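PDB 7B04: nitrite oxidoreductase subunit A from Kuenenia stuttgartiensis, which is the molybdopterin-containing, NarG-like subunit of its complex, a member of the molybdopterin oxidoreductase family that holds an iron-sulfur cluster and a molybdenum atom. Local coordinates for residues 1062-1076 against 1085-1097. Sequence-based numbering, arbitrary orientation.
Sequences DWSMPMHQLDSLFHK and FGFEADNHCINTV
The His1092 ring lies between Leu1073 CD2 on one face and His1068 O on the other. Leu1073 CD2 sits over the ring centre, 3.4 Å from the centroid of the His1092 ring, a CH-pi contact. His1068 O is offset toward the rim. His1092 NE2 accepts a hydrogen bond from Leu1070 N (3.3 Å), the donor standing 35° out of the ring plane. His1092 CG is anti to the backbone N (chi1 -171°), which carries the ring in among these groups.

His1068 does the same from its own segment. Its ND1 accepts from Asn1095 N (3.3 Å), while its NE2 bonds Thr536. The His1075 ring stands oblique to that of His1092, with planes 71° apart. Its ND1 bonds Leu1073 O of its own segment. Farther along, Met1065 CE and Val1097 CG2 meet tip to tip at 3.4 Å. At the other end, Phe1085 CE1 touches Phe1074 CB, the two rings lying oblique.

Both segments are mostly irregular and buried, and the side chain of Thr1096 is about 6 Å from a bound MD1. If these bonds are as modelled, His1068 ND1 and His1092 NE2 probably carry no proton. Backbone N-H groups thus meet ring nitrogens, and two histidines help to join the loops without strand pairing.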
ATOM      1  N   ASP B1062      23.457   4.517 -11.887  1.00 45.46           N
ATOM      2  CA  ASP B1062      22.956   5.008 -13.154  1.00 51.83           C
ATOM      3  C   ASP B1062      23.733   4.372 -14.300  1.00 48.53           C
ATOM      4  O   ASP B1062      24.957   4.227 -14.236  1.00 46.30           O
ATOM      5  CB  ASP B1062      23.088   6.526 -13.222  1.00 50.38           C
ATOM      6  CG  ASP B1062      22.511   7.092 -14.486  1.00 51.95           C
ATOM      7  OD1 ASP B1062      21.289   6.941 -14.686  1.00 49.95           O
ATOM      8  OD2 ASP B1062      23.274   7.675 -15.282  1.00 46.45           O
ATOM      9  N   TRP B1063      23.009   3.997 -15.351  1.00 47.73           N
ATOM     10  CA  TRP B1063      23.587   3.408 -16.553  1.00 49.14           C
ATOM     11  C   TRP B1063      23.200   4.268 -17.748  1.00 49.96           C
ATOM     12  O   TRP B1063      22.013   4.540 -17.958  1.00 52.86           O
ATOM     13  CB  TRP B1063      23.111   1.966 -16.734  1.00 42.25           C
ATOM     14  CG  TRP B1063      23.690   1.026 -15.723  1.00 49.88           C
ATOM     15  CD1 TRP B1063      23.114   0.618 -14.554  1.00 51.80           C
ATOM     16  CD2 TRP B1063      24.963   0.376 -15.789  1.00 53.16           C
ATOM     17  NE1 TRP B1063      23.952  -0.245 -13.890  1.00 50.04           N
ATOM     18  CE2 TRP B1063      25.093  -0.411 -14.628  1.00 54.05           C
ATOM     19  CE3 TRP B1063      26.007   0.383 -16.720  1.00 50.46           C
ATOM     20  CZ2 TRP B1063      26.224  -1.183 -14.374  1.00 51.03           C
ATOM     21  CZ3 TRP B1063      27.128  -0.384 -16.465  1.00 52.94           C
ATOM     22  CH2 TRP B1063      27.228  -1.157 -15.302  1.00 55.13           C
ATOM     23  N   SER B1064      24.196   4.710 -18.512  1.00 43.84           N
ATOM     24  CA  SER B1064      23.971   5.545 -19.693  1.00 45.86           C
ATOM     25  C   SER B1064      23.841   4.650 -20.922  1.00 43.00           C
ATOM     26  O   SER B1064      24.840   4.179 -21.467  1.00 58.93           O
ATOM     27  CB  SER B1064      25.102   6.553 -19.857  1.00 37.36           C
ATOM     28  OG  SER B1064      24.808   7.472 -20.892  1.00 36.05           O
ATOM     29  N   MET B1065      22.612   4.432 -21.375  1.00 35.19           N
ATOM     30  CA  MET B1065      22.371   3.561 -22.522  1.00 35.99           C
ATOM     31  C   MET B1065      22.750   4.252 -23.824  1.00 42.17           C
ATOM     32  O   MET B1065      22.231   5.336 -24.108  1.00 41.79           O
ATOM     33  CB  MET B1065      20.913   3.153 -22.594  1.00 40.75           C
ATOM     34  CG  MET B1065      20.548   2.060 -21.650  1.00 50.10           C
ATOM     35  SD  MET B1065      20.545   2.671 -19.969  1.00 41.76           S
ATOM     36  CE  MET B1065      19.571   1.382 -19.242  1.00 49.04           C
ATOM     37  N   PRO B1066      23.634   3.671 -24.636  1.00 45.34           N
ATOM     38  CA  PRO B1066      23.810   4.192 -25.999  1.00 47.14           C
ATOM     39  C   PRO B1066      22.544   4.101 -26.835  1.00 43.05           C
ATOM     40  O   PRO B1066      22.317   4.955 -27.701  1.00 46.60           O
ATOM     41  CB  PRO B1066      24.930   3.309 -26.569  1.00 48.03           C
ATOM     42  CG  PRO B1066      25.615   2.724 -25.372  1.00 46.63           C
ATOM     43  CD  PRO B1066      24.541   2.550 -24.347  1.00 36.60           C
ATOM     44  N   MET B1067      21.707   3.085 -26.595  1.00 32.03           N
ATOM     45  CA  MET B1067      20.475   2.907 -27.356  1.00 31.53           C
ATOM     46  C   MET B1067      19.428   3.973 -27.056  1.00 38.51           C
ATOM     47  O   MET B1067      18.484   4.130 -27.837  1.00 38.58           O
ATOM     48  CB  MET B1067      19.886   1.522 -27.081  1.00 33.46           C
ATOM     49  CG  MET B1067      20.629   0.383 -27.754  1.00 43.02           C
ATOM     50  SD  MET B1067      20.548   0.475 -29.553  1.00 43.44           S
ATOM     51  CE  MET B1067      18.812   0.142 -29.834  1.00 43.17           C
ATOM     52  N   HIS B1068      19.565   4.702 -25.950  1.00 46.52           N
ATOM     53  CA  HIS B1068      18.573   5.685 -25.537  1.00 39.93           C
ATOM     54  C   HIS B1068      18.978   7.109 -25.886  1.00 41.34           C
ATOM     55  O   HIS B1068      18.281   8.052 -25.496  1.00 48.03           O
ATOM     56  CB  HIS B1068      18.323   5.587 -24.030  1.00 38.52           C
ATOM     57  CG  HIS B1068      17.795   4.260 -23.583  1.00 38.10           C
ATOM     58  ND1 HIS B1068      17.641   3.930 -22.253  1.00 36.26           N
ATOM     59  CD2 HIS B1068      17.388   3.178 -24.288  1.00 47.60           C
ATOM     60  CE1 HIS B1068      17.161   2.703 -22.158  1.00 39.07           C
ATOM     61  NE2 HIS B1068      17.001   2.224 -23.378  1.00 46.05           N
ATOM     62  N   GLN B1069      20.081   7.289 -26.608  1.00 37.56           N
ATOM     63  CA  GLN B1069      20.654   8.602 -26.875  1.00 41.25           C
ATOM     64  C   GLN B1069      20.883   8.804 -28.367  1.00 41.97           C
ATOM     65  O   GLN B1069      21.882   9.393 -28.791  1.00 47.95           O
ATOM     66  CB  GLN B1069      21.939   8.801 -26.076  1.00 41.72           C
ATOM     67  CG  GLN B1069      21.803   8.328 -24.633  1.00 43.32           C
ATOM     68  CD  GLN B1069      22.954   8.739 -23.748  1.00 35.55           C
ATOM     69  OE1 GLN B1069      23.635   9.721 -24.014  1.00 41.10           O
ATOM     70  NE2 GLN B1069      23.182   7.978 -22.686  1.00 45.75           N
ATOM     71  N   LEU B1070      19.944   8.336 -29.186  1.00 42.14           N
ATOM     72  CA  LEU B1070      20.081   8.405 -30.633  1.00 44.36           C
ATOM     73  C   LEU B1070      19.675   9.773 -31.167  1.00 53.09           C
ATOM     74  O   LEU B1070      18.834  10.470 -30.591  1.00 51.26           O
ATOM     75  CB  LEU B1070      19.212   7.342 -31.308  1.00 40.24           C
ATOM     76  CG  LEU B1070      19.405   5.871 -30.948  1.00 40.31           C
ATOM     77  CD1 LEU B1070      18.648   4.996 -31.931  1.00 48.43           C
ATOM     78  CD2 LEU B1070      20.878   5.513 -30.936  1.00 31.80           C
ATOM     79  N   ASP B1071      20.294  10.153 -32.285  1.00 49.75           N
ATOM     80  CA  ASP B1071      19.955  11.378 -32.994  1.00 39.15           C
ATOM     81  C   ASP B1071      19.099  11.132 -34.232  1.00 45.18           C
ATOM     82  O   ASP B1071      18.593  12.096 -34.815  1.00 47.47           O
ATOM     83  CB  ASP B1071      21.230  12.124 -33.409  1.00 34.03           C
ATOM     84  CG  ASP B1071      21.931  12.783 -32.239  1.00 43.92           C
ATOM     85  OD1 ASP B1071      21.245  13.157 -31.264  1.00 45.77           O
ATOM     86  OD2 ASP B1071      23.168  12.935 -32.301  1.00 51.82           O
ATOM     87  N   SER B1072      18.931   9.874 -34.648  1.00 42.34           N
ATOM     88  CA  SER B1072      18.281   9.534 -35.910  1.00 37.94           C
ATOM     89  C   SER B1072      17.084   8.605 -35.721  1.00 46.81           C
ATOM     90  O   SER B1072      16.815   7.754 -36.572  1.00 50.42           O
ATOM     91  CB  SER B1072      19.292   8.910 -36.871  1.00 46.63           C
ATOM     92  OG  SER B1072      19.800   7.692 -36.352  1.00 40.76           O
ATOM     93  N   LEU B1073      16.356   8.750 -34.616  1.00 47.06           N
ATOM     94  CA  LEU B1073      15.201   7.899 -34.307  1.00 44.51           C
ATOM     95  C   LEU B1073      13.909   8.625 -34.673  1.00 48.04           C
ATOM     96  O   LEU B1073      13.364   9.398 -33.885  1.00 57.46           O
ATOM     97  CB  LEU B1073      15.197   7.465 -32.847  1.00 45.95           C
ATOM     98  CG  LEU B1073      14.067   6.463 -32.588  1.00 45.94           C
ATOM     99  CD1 LEU B1073      14.231   5.228 -33.469  1.00 48.41           C
ATOM    100  CD2 LEU B1073      13.979   6.074 -31.123  1.00 46.66           C
ATOM    101  N   PHE B1074      13.430   8.387 -35.894  1.00 50.46           N
ATOM    102  CA  PHE B1074      12.177   8.966 -36.372  1.00 42.70           C
ATOM    103  C   PHE B1074      10.965   8.457 -35.596  1.00 48.28           C
ATOM    104  O   PHE B1074      10.353   7.457 -35.985  1.00 54.68           O
ATOM    105  CB  PHE B1074      12.002   8.653 -37.860  1.00 44.48           C
ATOM    106  CG  PHE B1074      10.719   9.169 -38.445  1.00 43.02           C
ATOM    107  CD1 PHE B1074      10.539  10.522 -38.668  1.00 44.10           C
ATOM    108  CD2 PHE B1074       9.695   8.297 -38.782  1.00 43.17           C
ATOM    109  CE1 PHE B1074       9.360  10.997 -39.209  1.00 47.78           C
ATOM    110  CE2 PHE B1074       8.514   8.766 -39.320  1.00 46.59           C
ATOM    111  CZ  PHE B1074       8.346  10.117 -39.535  1.00 47.92           C
ATOM    112  N   HIS B1075      10.637   9.094 -34.476  1.00 43.34           N
ATOM    113  CA  HIS B1075       9.431   8.790 -33.708  1.00 42.50           C
ATOM    114  C   HIS B1075       8.537  10.028 -33.606  1.00 44.51           C
ATOM    115  O   HIS B1075       8.871  11.113 -34.094  1.00 37.83           O
ATOM    116  CB  HIS B1075       9.775   8.231 -32.325  1.00 41.08           C
ATOM    117  CG  HIS B1075      10.653   9.125 -31.514  1.00 40.69           C
ATOM    118  ND1 HIS B1075      11.999   9.271 -31.769  1.00 48.54           N
ATOM    119  CD2 HIS B1075      10.383   9.911 -30.447  1.00 42.31           C
ATOM    120  CE1 HIS B1075      12.519  10.113 -30.896  1.00 48.25           C
ATOM    121  NE2 HIS B1075      11.559  10.518 -30.083  1.00 48.31           N
ATOM    122  N   LYS B1076       7.384   9.848 -32.960  1.00 47.29           N
ATOM    123  CA  LYS B1076       6.373  10.891 -32.819  1.00 38.89           C
ATOM    124  C   LYS B1076       6.577  11.716 -31.553  1.00 40.39           C
ATOM    125  O   LYS B1076       6.882  11.177 -30.485  1.00 38.47           O
ATOM    126  CB  LYS B1076       4.973  10.273 -32.791  1.00 39.28           C
ATOM    127  CG  LYS B1076       3.858  11.267 -32.485  1.00 42.41           C
ATOM    128  CD  LYS B1076       2.542  10.569 -32.176  1.00 41.26           C
ATOM    129  CE  LYS B1076       1.424  11.574 -31.931  1.00 55.89           C
ATOM    130  NZ  LYS B1076       1.668  12.418 -30.727  1.00 56.22           N
ATOM    131  N   PHE B1085      13.023  13.926 -34.789  1.00 37.19           N
ATOM    132  CA  PHE B1085      14.207  13.084 -34.878  1.00 43.39           C
ATOM    133  C   PHE B1085      15.019  13.290 -33.607  1.00 46.95           C
ATOM    134  O   PHE B1085      15.234  14.430 -33.176  1.00 51.13           O
ATOM    135  CB  PHE B1085      15.075  13.432 -36.113  1.00 47.62           C
ATOM    136  CG  PHE B1085      14.565  12.861 -37.423  1.00 38.33           C
ATOM    137  CD1 PHE B1085      14.580  11.497 -37.676  1.00 41.07           C
ATOM    138  CD2 PHE B1085      14.083  13.708 -38.410  1.00 38.50           C
ATOM    139  CE1 PHE B1085      14.106  10.996 -38.890  1.00 37.76           C
ATOM    140  CE2 PHE B1085      13.607  13.208 -39.616  1.00 37.05           C
ATOM    141  CZ  PHE B1085      13.618  11.853 -39.853  1.00 39.59           C
ATOM    142  N   GLY B1086      15.522  12.210 -33.036  1.00 43.72           N
ATOM    143  CA  GLY B1086      16.378  12.365 -31.857  1.00 42.39           C
ATOM    144  C   GLY B1086      15.607  12.468 -30.569  1.00 50.38           C
ATOM    145  O   GLY B1086      14.454  12.121 -30.539  1.00 49.20           O
ATOM    146  N   PHE B1087      16.273  12.960 -29.539  1.00 50.90           N
ATOM    147  CA  PHE B1087      15.729  13.024 -28.168  1.00 47.87           C
ATOM    148  C   PHE B1087      14.525  13.940 -28.012  1.00 46.23           C
ATOM    149  O   PHE B1087      14.441  14.977 -28.629  1.00 49.57           O
ATOM    150  CB  PHE B1087      16.853  13.426 -27.216  1.00 48.05           C
ATOM    151  CG  PHE B1087      16.489  14.326 -26.070  1.00 48.71           C
ATOM    152  CD1 PHE B1087      16.052  15.614 -26.286  1.00 44.49           C
ATOM    153  CD2 PHE B1087      16.642  13.901 -24.773  1.00 52.52           C
ATOM    154  CE1 PHE B1087      15.732  16.442 -25.227  1.00 38.35           C
ATOM    155  CE2 PHE B1087      16.325  14.728 -23.720  1.00 53.99           C
ATOM    156  CZ  PHE B1087      15.865  15.993 -23.949  1.00 48.43           C
ATOM    157  N   GLU B1088      13.582  13.459 -27.213  1.00 45.51           N
ATOM    158  CA  GLU B1088      12.429  14.225 -26.721  1.00 48.03           C
ATOM    159  C   GLU B1088      12.367  13.889 -25.243  1.00 49.32           C
ATOM    160  O   GLU B1088      12.318  12.708 -24.955  1.00 44.06           O
ATOM    161  CB  GLU B1088      11.141  13.662 -27.285  1.00 54.83           C
ATOM    162  CG  GLU B1088       9.927  14.170 -26.553  1.00 54.03           C
ATOM    163  CD  GLU B1088       9.114  14.997 -27.497  1.00 56.16           C
ATOM    164  OE1 GLU B1088       8.551  15.986 -27.084  1.00 59.95           O
ATOM    165  OE2 GLU B1088       9.102  14.652 -28.636  1.00 61.66           O
ATOM    166  N   ALA B1089      12.352  14.878 -24.360  1.00 49.10           N
ATOM    167  CA  ALA B1089      12.273  14.546 -22.940  1.00 39.59           C
ATOM    168  C   ALA B1089      10.994  13.758 -22.698  1.00 45.40           C
ATOM    169  O   ALA B1089       9.926  14.097 -23.221  1.00 45.50           O
ATOM    170  CB  ALA B1089      12.341  15.793 -22.063  1.00 42.30           C
ATOM    171  N   ASP B1090      11.120  12.661 -21.953  1.00 43.91           N
ATOM    172  CA  ASP B1090      10.059  11.694 -21.692  1.00 37.03           C
ATOM    173  C   ASP B1090       9.668  10.930 -22.952  1.00 41.91           C
ATOM    174  O   ASP B1090       8.623  10.268 -22.961  1.00 48.19           O
ATOM    175  CB  ASP B1090       8.832  12.341 -21.045  1.00 38.79           C
ATOM    176  CG  ASP B1090       9.197  13.182 -19.812  1.00 39.75           C
ATOM    177  OD1 ASP B1090      10.232  12.893 -19.173  1.00 42.61           O
ATOM    178  OD2 ASP B1090       8.437  14.107 -19.455  1.00 42.10           O
ATOM    179  N   ASN B1091      10.462  11.018 -24.028  1.00 48.98           N
ATOM    180  CA  ASN B1091      10.206  10.287 -25.268  1.00 52.78           C
ATOM    181  C   ASN B1091      11.538  10.099 -25.979  1.00 51.54           C
ATOM    182  O   ASN B1091      11.959  10.986 -26.724  1.00 45.76           O
ATOM    183  CB  ASN B1091       9.243  11.051 -26.150  1.00 49.42           C
ATOM    184  CG  ASN B1091       8.644  10.198 -27.235  1.00 46.88           C
ATOM    185  OD1 ASN B1091       8.537   8.980 -27.102  1.00 51.52           O
ATOM    186  ND2 ASN B1091       8.231  10.839 -28.319  1.00 50.54           N
ATOM    187  N   HIS B1092      12.115   8.905 -25.867  1.00 52.06           N
ATOM    188  CA  HIS B1092      13.440   8.569 -26.384  1.00 50.95           C
ATOM    189  C   HIS B1092      14.543   9.424 -25.753  1.00 46.22           C
ATOM    190  O   HIS B1092      15.186  10.270 -26.396  1.00 50.91           O
ATOM    191  CB  HIS B1092      13.514   8.711 -27.891  1.00 46.45           C
ATOM    192  CG  HIS B1092      14.784   8.161 -28.456  1.00 46.82           C
ATOM    193  ND1 HIS B1092      15.243   6.901 -28.129  1.00 44.35           N
ATOM    194  CD2 HIS B1092      15.746   8.728 -29.223  1.00 46.61           C
ATOM    195  CE1 HIS B1092      16.397   6.690 -28.730  1.00 43.97           C
ATOM    196  NE2 HIS B1092      16.725   7.783 -29.395  1.00 48.51           N
ATOM    197  N   CYS B1093      14.746   9.210 -24.461  1.00 45.00           N
ATOM    198  CA  CYS B1093      15.954   9.640 -23.777  1.00 41.83           C
ATOM    199  C   CYS B1093      16.284   8.565 -22.746  1.00 38.35           C
ATOM    200  O   CYS B1093      15.695   7.474 -22.748  1.00 40.25           O
ATOM    201  CB  CYS B1093      15.796  11.066 -23.217  1.00 45.31           C
ATOM    202  SG  CYS B1093      14.459  11.341 -22.071  1.00 53.83           S
ATOM    203  N   ILE B1094      17.286   8.849 -21.907  1.00 40.37           N
ATOM    204  CA  ILE B1094      17.809   7.839 -20.987  1.00 40.15           C
ATOM    205  C   ILE B1094      16.710   7.349 -20.062  1.00 40.28           C
ATOM    206  O   ILE B1094      16.004   8.142 -19.423  1.00 42.00           O
ATOM    207  CB  ILE B1094      18.978   8.381 -20.151  1.00 39.99           C
ATOM    208  CG1 ILE B1094      20.256   8.507 -20.970  1.00 41.56           C
ATOM    209  CG2 ILE B1094      19.272   7.441 -19.015  1.00 41.22           C
ATOM    210  CD1 ILE B1094      21.516   8.734 -20.091  1.00 40.90           C
ATOM    211  N   ASN B1095      16.574   6.027 -19.976  1.00 43.79           N
ATOM    212  CA  ASN B1095      15.590   5.371 -19.121  1.00 40.53           C
ATOM    213  C   ASN B1095      16.354   4.670 -18.005  1.00 48.47           C
ATOM    214  O   ASN B1095      16.976   3.626 -18.228  1.00 49.19           O
ATOM    215  CB  ASN B1095      14.764   4.374 -19.919  1.00 29.51           C
ATOM    216  CG  ASN B1095      13.330   4.316 -19.452  1.00 43.50           C
ATOM    217  OD1 ASN B1095      12.568   5.267 -19.630  1.00 52.73           O
ATOM    218  ND2 ASN B1095      12.953   3.204 -18.835  1.00 46.15           N
ATOM    219  N   THR B1096      16.338   5.264 -16.816  1.00 39.52           N
ATOM    220  CA  THR B1096      17.199   4.805 -15.737  1.00 41.91           C
ATOM    221  C   THR B1096      16.822   3.398 -15.290  1.00 44.29           C
ATOM    222  O   THR B1096      15.653   2.990 -15.331  1.00 41.31           O
ATOM    223  CB  THR B1096      17.122   5.748 -14.553  1.00 35.35           C
ATOM    224  OG1 THR B1096      15.844   5.603 -13.923  1.00 40.28           O
ATOM    225  CG2 THR B1096      17.357   7.180 -15.011  1.00 35.71           C
ATOM    226  N   VAL B1097      17.838   2.653 -14.861  1.00 44.16           N
ATOM    227  CA  VAL B1097      17.672   1.255 -14.471  1.00 47.74           C
ATOM    228  C   VAL B1097      18.252   1.012 -13.083  1.00 48.73           C
ATOM    229  O   VAL B1097      19.479   0.909 -12.932  1.00 52.35           O
ATOM    230  CB  VAL B1097      18.335   0.341 -15.511  1.00 48.50           C
ATOM    231  CG1 VAL B1097      17.463   0.277 -16.720  1.00 44.27           C
ATOM    232  CG2 VAL B1097      19.750   0.858 -15.881  1.00 48.80           C
TER